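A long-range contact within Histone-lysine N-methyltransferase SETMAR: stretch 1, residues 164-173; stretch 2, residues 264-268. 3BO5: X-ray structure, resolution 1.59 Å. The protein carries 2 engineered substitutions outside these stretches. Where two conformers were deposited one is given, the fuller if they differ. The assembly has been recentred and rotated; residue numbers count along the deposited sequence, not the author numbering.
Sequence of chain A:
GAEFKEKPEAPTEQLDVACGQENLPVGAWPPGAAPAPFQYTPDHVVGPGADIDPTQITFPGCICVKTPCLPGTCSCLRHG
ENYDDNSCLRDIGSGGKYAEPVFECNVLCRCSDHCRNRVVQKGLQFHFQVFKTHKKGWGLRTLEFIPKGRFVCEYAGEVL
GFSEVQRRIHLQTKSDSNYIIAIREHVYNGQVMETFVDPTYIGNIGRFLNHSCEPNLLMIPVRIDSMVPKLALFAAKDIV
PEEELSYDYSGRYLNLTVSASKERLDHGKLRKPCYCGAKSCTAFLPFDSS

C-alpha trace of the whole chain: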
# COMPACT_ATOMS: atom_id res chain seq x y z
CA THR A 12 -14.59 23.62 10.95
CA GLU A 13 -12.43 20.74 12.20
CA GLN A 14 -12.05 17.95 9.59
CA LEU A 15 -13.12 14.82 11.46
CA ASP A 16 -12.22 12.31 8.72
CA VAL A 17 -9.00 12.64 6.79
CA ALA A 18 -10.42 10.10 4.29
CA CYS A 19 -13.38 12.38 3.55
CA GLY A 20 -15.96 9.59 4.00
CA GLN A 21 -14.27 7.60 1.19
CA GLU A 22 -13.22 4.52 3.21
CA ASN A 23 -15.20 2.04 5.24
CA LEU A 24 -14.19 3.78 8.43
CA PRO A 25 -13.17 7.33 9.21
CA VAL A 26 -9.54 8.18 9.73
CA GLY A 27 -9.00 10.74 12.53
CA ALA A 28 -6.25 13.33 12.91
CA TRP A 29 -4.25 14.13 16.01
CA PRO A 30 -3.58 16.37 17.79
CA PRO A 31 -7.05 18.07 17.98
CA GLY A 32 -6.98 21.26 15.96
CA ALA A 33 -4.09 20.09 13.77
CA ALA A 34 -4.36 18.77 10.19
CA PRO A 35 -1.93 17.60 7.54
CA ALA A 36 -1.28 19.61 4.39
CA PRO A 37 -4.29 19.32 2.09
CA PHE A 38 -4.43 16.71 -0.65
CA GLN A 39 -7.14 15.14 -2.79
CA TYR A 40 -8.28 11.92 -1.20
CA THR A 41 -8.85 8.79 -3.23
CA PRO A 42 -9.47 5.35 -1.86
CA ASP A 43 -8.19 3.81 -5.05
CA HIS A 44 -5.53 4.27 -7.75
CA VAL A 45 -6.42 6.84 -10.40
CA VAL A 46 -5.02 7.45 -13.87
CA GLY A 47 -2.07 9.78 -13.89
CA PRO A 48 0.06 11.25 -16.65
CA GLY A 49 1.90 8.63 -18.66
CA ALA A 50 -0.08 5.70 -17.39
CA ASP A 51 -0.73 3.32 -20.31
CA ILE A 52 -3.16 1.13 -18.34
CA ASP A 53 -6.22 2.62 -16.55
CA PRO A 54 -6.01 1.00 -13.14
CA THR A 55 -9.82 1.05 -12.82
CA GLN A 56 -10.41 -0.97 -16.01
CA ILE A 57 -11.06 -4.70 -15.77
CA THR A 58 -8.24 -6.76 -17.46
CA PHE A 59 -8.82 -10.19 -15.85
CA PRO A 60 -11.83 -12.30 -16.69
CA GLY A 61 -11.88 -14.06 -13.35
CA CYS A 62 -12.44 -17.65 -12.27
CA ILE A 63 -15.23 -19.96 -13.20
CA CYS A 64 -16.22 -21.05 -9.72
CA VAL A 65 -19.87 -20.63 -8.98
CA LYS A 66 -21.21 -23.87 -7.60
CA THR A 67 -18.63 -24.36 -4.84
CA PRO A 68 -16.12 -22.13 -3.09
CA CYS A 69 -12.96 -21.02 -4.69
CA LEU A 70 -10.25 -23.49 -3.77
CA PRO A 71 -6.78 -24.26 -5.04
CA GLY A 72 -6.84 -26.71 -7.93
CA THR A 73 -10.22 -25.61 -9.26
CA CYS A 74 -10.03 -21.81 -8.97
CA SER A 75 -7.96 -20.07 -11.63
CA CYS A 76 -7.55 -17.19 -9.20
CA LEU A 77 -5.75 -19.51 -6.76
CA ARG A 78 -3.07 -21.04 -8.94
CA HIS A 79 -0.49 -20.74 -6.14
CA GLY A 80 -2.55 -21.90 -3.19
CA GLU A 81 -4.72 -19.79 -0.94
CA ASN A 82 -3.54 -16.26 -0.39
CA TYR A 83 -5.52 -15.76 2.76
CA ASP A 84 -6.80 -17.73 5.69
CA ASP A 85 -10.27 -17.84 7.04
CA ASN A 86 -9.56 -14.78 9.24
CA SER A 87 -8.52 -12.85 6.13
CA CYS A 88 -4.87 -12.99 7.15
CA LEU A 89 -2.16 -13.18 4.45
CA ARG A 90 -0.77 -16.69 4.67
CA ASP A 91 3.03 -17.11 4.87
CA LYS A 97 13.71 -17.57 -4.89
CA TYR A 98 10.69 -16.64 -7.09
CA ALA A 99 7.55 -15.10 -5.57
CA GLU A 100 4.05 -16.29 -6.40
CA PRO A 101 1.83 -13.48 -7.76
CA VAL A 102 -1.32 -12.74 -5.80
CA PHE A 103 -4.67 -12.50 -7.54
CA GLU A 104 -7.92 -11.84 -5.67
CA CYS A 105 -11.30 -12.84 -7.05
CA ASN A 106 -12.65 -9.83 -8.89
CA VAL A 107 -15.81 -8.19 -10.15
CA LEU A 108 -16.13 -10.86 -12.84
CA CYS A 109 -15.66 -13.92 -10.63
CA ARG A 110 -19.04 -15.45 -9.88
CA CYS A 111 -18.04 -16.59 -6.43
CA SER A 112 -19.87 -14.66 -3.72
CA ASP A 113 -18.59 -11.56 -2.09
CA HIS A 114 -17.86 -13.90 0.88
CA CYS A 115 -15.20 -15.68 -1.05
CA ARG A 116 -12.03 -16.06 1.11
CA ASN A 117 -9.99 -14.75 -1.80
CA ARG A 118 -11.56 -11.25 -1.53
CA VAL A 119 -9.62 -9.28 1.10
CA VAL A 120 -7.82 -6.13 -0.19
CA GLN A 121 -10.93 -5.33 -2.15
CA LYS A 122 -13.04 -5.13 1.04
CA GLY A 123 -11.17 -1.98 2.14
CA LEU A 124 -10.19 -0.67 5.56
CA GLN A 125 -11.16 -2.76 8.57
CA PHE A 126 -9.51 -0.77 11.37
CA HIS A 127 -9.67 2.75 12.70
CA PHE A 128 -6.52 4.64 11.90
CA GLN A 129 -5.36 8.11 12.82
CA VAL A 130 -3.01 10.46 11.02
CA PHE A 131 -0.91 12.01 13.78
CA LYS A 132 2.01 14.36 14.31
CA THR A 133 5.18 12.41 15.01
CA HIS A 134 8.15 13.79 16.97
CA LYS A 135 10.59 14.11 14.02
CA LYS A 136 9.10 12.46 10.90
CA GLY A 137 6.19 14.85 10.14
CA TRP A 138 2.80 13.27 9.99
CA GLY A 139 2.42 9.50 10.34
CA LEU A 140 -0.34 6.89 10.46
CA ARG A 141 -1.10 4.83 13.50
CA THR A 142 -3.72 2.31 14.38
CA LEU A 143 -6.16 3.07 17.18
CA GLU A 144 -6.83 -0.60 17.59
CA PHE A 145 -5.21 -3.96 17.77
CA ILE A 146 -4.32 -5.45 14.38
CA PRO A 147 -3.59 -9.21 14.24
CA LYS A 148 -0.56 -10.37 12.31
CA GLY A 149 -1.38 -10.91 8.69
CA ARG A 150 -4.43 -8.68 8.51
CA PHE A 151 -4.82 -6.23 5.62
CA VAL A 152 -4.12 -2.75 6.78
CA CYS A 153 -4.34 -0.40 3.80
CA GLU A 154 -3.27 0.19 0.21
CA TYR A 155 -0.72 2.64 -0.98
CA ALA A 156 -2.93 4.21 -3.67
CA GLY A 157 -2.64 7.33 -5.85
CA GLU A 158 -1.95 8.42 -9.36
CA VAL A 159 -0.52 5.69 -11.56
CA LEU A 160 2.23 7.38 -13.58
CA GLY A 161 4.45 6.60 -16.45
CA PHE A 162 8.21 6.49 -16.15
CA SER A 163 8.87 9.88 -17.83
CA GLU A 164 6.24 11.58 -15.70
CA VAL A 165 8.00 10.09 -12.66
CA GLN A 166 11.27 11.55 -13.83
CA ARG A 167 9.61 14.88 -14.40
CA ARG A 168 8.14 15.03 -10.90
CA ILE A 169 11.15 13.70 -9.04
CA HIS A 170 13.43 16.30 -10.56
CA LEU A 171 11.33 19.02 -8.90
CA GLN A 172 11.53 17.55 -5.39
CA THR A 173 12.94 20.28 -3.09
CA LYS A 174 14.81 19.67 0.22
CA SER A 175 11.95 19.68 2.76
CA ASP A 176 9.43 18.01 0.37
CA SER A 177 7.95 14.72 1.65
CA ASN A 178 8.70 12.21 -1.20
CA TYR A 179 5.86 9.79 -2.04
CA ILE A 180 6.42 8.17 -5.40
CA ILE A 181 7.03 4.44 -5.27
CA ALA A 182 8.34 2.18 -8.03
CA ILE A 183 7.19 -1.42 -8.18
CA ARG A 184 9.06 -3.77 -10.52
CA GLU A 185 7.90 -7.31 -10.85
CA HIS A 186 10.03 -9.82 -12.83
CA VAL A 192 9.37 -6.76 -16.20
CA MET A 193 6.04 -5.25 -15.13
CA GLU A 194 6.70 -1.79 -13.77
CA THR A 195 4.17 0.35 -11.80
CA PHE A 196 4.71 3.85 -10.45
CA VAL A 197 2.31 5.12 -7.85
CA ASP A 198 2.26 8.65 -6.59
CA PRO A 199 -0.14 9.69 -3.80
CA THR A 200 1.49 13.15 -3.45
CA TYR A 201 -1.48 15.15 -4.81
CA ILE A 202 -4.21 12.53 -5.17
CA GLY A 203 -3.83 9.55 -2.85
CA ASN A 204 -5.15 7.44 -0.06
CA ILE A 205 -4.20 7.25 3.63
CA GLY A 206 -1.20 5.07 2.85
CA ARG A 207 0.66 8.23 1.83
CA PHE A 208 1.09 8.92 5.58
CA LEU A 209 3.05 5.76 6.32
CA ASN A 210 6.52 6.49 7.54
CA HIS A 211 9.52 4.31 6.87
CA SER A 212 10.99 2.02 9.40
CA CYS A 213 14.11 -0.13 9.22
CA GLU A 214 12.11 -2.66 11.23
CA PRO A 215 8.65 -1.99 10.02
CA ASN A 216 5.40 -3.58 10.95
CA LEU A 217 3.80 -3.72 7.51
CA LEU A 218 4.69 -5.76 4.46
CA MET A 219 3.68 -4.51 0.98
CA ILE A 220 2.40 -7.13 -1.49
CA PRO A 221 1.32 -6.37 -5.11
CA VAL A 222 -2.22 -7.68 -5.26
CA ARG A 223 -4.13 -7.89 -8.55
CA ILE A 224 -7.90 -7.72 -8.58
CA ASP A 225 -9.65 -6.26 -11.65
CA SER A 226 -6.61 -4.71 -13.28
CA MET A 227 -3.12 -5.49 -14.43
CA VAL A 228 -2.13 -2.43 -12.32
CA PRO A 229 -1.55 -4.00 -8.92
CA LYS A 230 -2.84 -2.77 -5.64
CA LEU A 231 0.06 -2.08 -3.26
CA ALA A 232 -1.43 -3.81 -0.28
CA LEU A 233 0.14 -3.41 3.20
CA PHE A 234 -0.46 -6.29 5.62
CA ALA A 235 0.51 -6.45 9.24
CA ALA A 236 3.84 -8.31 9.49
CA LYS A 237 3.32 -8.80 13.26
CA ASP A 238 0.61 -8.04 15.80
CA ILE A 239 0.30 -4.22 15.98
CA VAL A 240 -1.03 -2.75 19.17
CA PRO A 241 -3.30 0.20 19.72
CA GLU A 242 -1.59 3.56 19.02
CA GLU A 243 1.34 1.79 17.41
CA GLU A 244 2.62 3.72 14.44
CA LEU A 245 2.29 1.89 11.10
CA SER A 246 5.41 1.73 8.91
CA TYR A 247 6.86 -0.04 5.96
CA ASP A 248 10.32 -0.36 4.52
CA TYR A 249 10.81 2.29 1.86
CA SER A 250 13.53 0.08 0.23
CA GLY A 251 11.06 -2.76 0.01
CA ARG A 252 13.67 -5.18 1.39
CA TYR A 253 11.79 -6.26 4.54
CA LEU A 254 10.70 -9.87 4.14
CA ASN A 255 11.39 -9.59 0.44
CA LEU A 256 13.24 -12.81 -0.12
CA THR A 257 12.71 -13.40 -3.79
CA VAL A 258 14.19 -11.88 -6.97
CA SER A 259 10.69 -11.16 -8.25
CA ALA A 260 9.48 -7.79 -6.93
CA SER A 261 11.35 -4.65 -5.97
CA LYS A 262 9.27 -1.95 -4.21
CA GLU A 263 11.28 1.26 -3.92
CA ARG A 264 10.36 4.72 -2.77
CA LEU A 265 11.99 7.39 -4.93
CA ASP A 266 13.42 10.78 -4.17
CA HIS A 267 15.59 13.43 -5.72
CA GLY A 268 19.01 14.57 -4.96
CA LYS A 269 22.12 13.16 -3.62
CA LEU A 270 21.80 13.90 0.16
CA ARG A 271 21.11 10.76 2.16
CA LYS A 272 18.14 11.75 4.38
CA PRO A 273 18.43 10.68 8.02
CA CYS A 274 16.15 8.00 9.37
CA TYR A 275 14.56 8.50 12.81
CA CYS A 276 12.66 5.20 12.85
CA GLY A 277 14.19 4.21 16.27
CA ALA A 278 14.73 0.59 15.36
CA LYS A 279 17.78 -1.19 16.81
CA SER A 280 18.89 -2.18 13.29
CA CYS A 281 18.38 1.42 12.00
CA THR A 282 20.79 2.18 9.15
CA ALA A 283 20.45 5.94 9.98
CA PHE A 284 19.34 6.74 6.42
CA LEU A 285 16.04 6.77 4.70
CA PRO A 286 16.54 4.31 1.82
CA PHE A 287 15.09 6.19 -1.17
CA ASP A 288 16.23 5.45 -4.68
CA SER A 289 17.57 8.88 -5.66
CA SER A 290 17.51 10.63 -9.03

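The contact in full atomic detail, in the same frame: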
# COMPACT_ATOMS: atom_id res chain seq x y z
N GLU A 164 6.91 10.69 -16.65
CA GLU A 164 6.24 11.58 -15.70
C GLU A 164 6.88 11.50 -14.31
O GLU A 164 6.99 12.48 -13.62
CB GLU A 164 4.76 11.28 -15.65
CG GLU A 164 4.06 12.09 -14.59
CD GLU A 164 3.88 13.55 -14.99
OE1 GLU A 164 4.18 13.94 -16.17
OE2 GLU A 164 3.48 14.33 -14.09
N VAL A 165 7.24 10.28 -13.92
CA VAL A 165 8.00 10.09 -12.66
C VAL A 165 9.28 10.90 -12.63
O VAL A 165 9.55 11.67 -11.71
CB VAL A 165 8.27 8.63 -12.36
CG1 VAL A 165 9.31 8.52 -11.18
CG2 VAL A 165 6.91 8.02 -11.96
N GLN A 166 10.05 10.75 -13.71
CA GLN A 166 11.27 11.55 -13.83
C GLN A 166 11.00 13.03 -13.73
O GLN A 166 11.75 13.76 -13.09
CB GLN A 166 11.92 11.31 -15.17
CG GLN A 166 12.47 9.95 -15.27
CD GLN A 166 13.66 9.77 -14.33
OE1 GLN A 166 13.60 8.94 -13.44
NE2 GLN A 166 14.71 10.58 -14.51
N ARG A 167 9.97 13.49 -14.41
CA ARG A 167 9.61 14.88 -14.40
C ARG A 167 9.30 15.37 -12.99
O ARG A 167 9.76 16.43 -12.57
CB ARG A 167 8.44 15.05 -15.37
CG ARG A 167 8.32 16.42 -16.01
CD ARG A 167 6.96 16.63 -16.68
NE ARG A 167 5.85 16.42 -15.72
CZ ARG A 167 5.46 17.34 -14.83
NH1 ARG A 167 5.99 18.57 -14.82
NH2 ARG A 167 4.53 17.02 -13.97
N ARG A 168 8.51 14.60 -12.24
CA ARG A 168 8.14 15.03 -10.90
C ARG A 168 9.27 14.94 -9.90
O ARG A 168 9.42 15.81 -9.02
CB ARG A 168 6.98 14.14 -10.39
CG ARG A 168 5.74 14.29 -11.22
CD ARG A 168 4.56 13.54 -10.61
NE ARG A 168 3.33 13.77 -11.35
CZ ARG A 168 2.09 13.50 -10.94
NH1 ARG A 168 1.86 12.95 -9.74
NH2 ARG A 168 1.06 13.77 -11.76
N ILE A 169 10.06 13.88 -9.98
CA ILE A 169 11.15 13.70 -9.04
C ILE A 169 12.14 14.85 -9.17
O ILE A 169 12.66 15.31 -8.15
CB ILE A 169 11.82 12.31 -9.14
CG1 ILE A 169 12.58 12.14 -10.46
CG2 ILE A 169 10.79 11.19 -8.93
CD1 ILE A 169 13.38 10.84 -10.57
N HIS A 170 12.36 15.32 -10.39
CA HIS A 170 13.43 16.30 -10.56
C HIS A 170 13.08 17.64 -9.93
O HIS A 170 13.94 18.49 -9.79
CB HIS A 170 13.80 16.45 -12.01
CG HIS A 170 14.44 15.24 -12.59
ND1 HIS A 170 14.40 14.94 -13.94
CD2 HIS A 170 15.15 14.25 -12.00
CE1 HIS A 170 15.04 13.80 -14.15
NE2 HIS A 170 15.51 13.37 -12.99
N LEU A 171 11.82 17.79 -9.54
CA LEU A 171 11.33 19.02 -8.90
C LEU A 171 11.30 18.93 -7.38
O LEU A 171 11.05 19.93 -6.70
CB LEU A 171 9.93 19.35 -9.40
CG LEU A 171 9.60 19.21 -10.88
CD1 LEU A 171 8.10 19.22 -10.99
CD2 LEU A 171 10.23 20.32 -11.73
N GLN A 172 11.55 17.74 -6.83
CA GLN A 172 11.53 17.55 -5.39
C GLN A 172 12.55 18.47 -4.70
O GLN A 172 13.76 18.34 -4.92
CB GLN A 172 11.81 16.07 -5.03
N THR A 173 12.06 19.41 -3.89
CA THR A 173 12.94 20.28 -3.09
C THR A 173 13.37 19.58 -1.78
O THR A 173 13.01 18.43 -1.55
CB THR A 173 12.28 21.66 -2.81
N ARG A 264 10.75 3.31 -2.80
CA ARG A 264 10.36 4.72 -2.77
C ARG A 264 11.42 5.59 -3.42
O ARG A 264 12.62 5.36 -3.26
CB ARG A 264 10.12 5.18 -1.33
CG ARG A 264 8.85 4.59 -0.80
CD ARG A 264 7.64 5.44 -1.15
NE ARG A 264 7.54 6.72 -0.51
CZ ARG A 264 6.81 6.95 0.61
NH1 ARG A 264 6.10 5.96 1.13
NH2 ARG A 264 6.77 8.16 1.14
N LEU A 265 11.00 6.61 -4.15
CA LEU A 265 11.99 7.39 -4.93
C LEU A 265 12.14 8.78 -4.34
O LEU A 265 11.19 9.32 -3.75
CB LEU A 265 11.47 7.55 -6.36
CG LEU A 265 11.14 6.22 -7.09
CD1 LEU A 265 10.62 6.59 -8.50
CD2 LEU A 265 12.25 5.24 -7.11
N ASP A 266 13.32 9.37 -4.52
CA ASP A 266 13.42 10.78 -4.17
C ASP A 266 14.38 11.45 -5.15
O ASP A 266 14.83 10.84 -6.14
CB ASP A 266 13.80 10.97 -2.71
CG ASP A 266 15.28 10.79 -2.44
OD1 ASP A 266 15.92 10.01 -3.18
OD2 ASP A 266 15.79 11.41 -1.41
N HIS A 267 14.64 12.71 -4.88
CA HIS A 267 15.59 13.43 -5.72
C HIS A 267 16.73 13.90 -4.86
O HIS A 267 16.54 14.33 -3.70
CB HIS A 267 14.91 14.64 -6.34
CG HIS A 267 15.80 15.44 -7.25
ND1 HIS A 267 16.46 14.88 -8.33
CD2 HIS A 267 16.14 16.75 -7.23
CE1 HIS A 267 17.16 15.82 -8.94
NE2 HIS A 267 16.97 16.96 -8.30
N GLY A 268 17.89 13.85 -5.48
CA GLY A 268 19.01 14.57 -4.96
C GLY A 268 19.89 13.63 -4.19
O GLY A 268 19.48 12.53 -3.77

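What joins the two stretches, given that no hydrogen bond crosses between the modelled atoms? The contact rests on packing, with 299 Å² buried over both sides, and H267 supplies the largest share. Its CA lies 5.6 Å from the CA of I169, the first residue of a type I turn that runs to Q172.

How does H267 fit against that turn? Its CA-to-CB bond points toward the other stretch, bringing H267 CB to 3.0 Å from I169 O and 3.7 Å from Q172 CB. I169 O also accepts the turn's hydrogen bond from Q172 N, at 3.0 Å. With chi1 t and chi2 at 56°, the H267 ring turns one face to the backbone of H170: H170 CA stands 4.0 Å from the ring centroid, only 8° off the normal, a CH-pi contact. A flat ring suits this place because it can lie against main chain. The H170 side chain, chi1 m, starts away from stretch 2, yet its CD2 comes within 3.9 Å of H267 ND1; the two rings meet obliquely, their planes at 62°.

What do the aliphatic residues contribute? V165, chi1 t, and L265, chi1 m and chi2 t, both point toward the opposite stretch, and V165 CG1 meets L265 CD1 at 3.6 Å. Both are buried, as befits side chains with no polar group to satisfy. I169, chi1 p and chi2 t, is set sideways, its CB 4.5 Å from D266 O.

Why do the charged residues of the helix take no part in the contact? E164, R167 and R168 lie out of reach of stretch 2 and pair with one another: with E164 at chi1 t and chi2 p, R167 NH2 reaches E164 OE2 at 2.9 Å and R168 NE reaches E164 OE2 at 2.8 Å, both salt bridges. R167 NE adds a hydrogen bond to E164 OE1 at 3.0 Å.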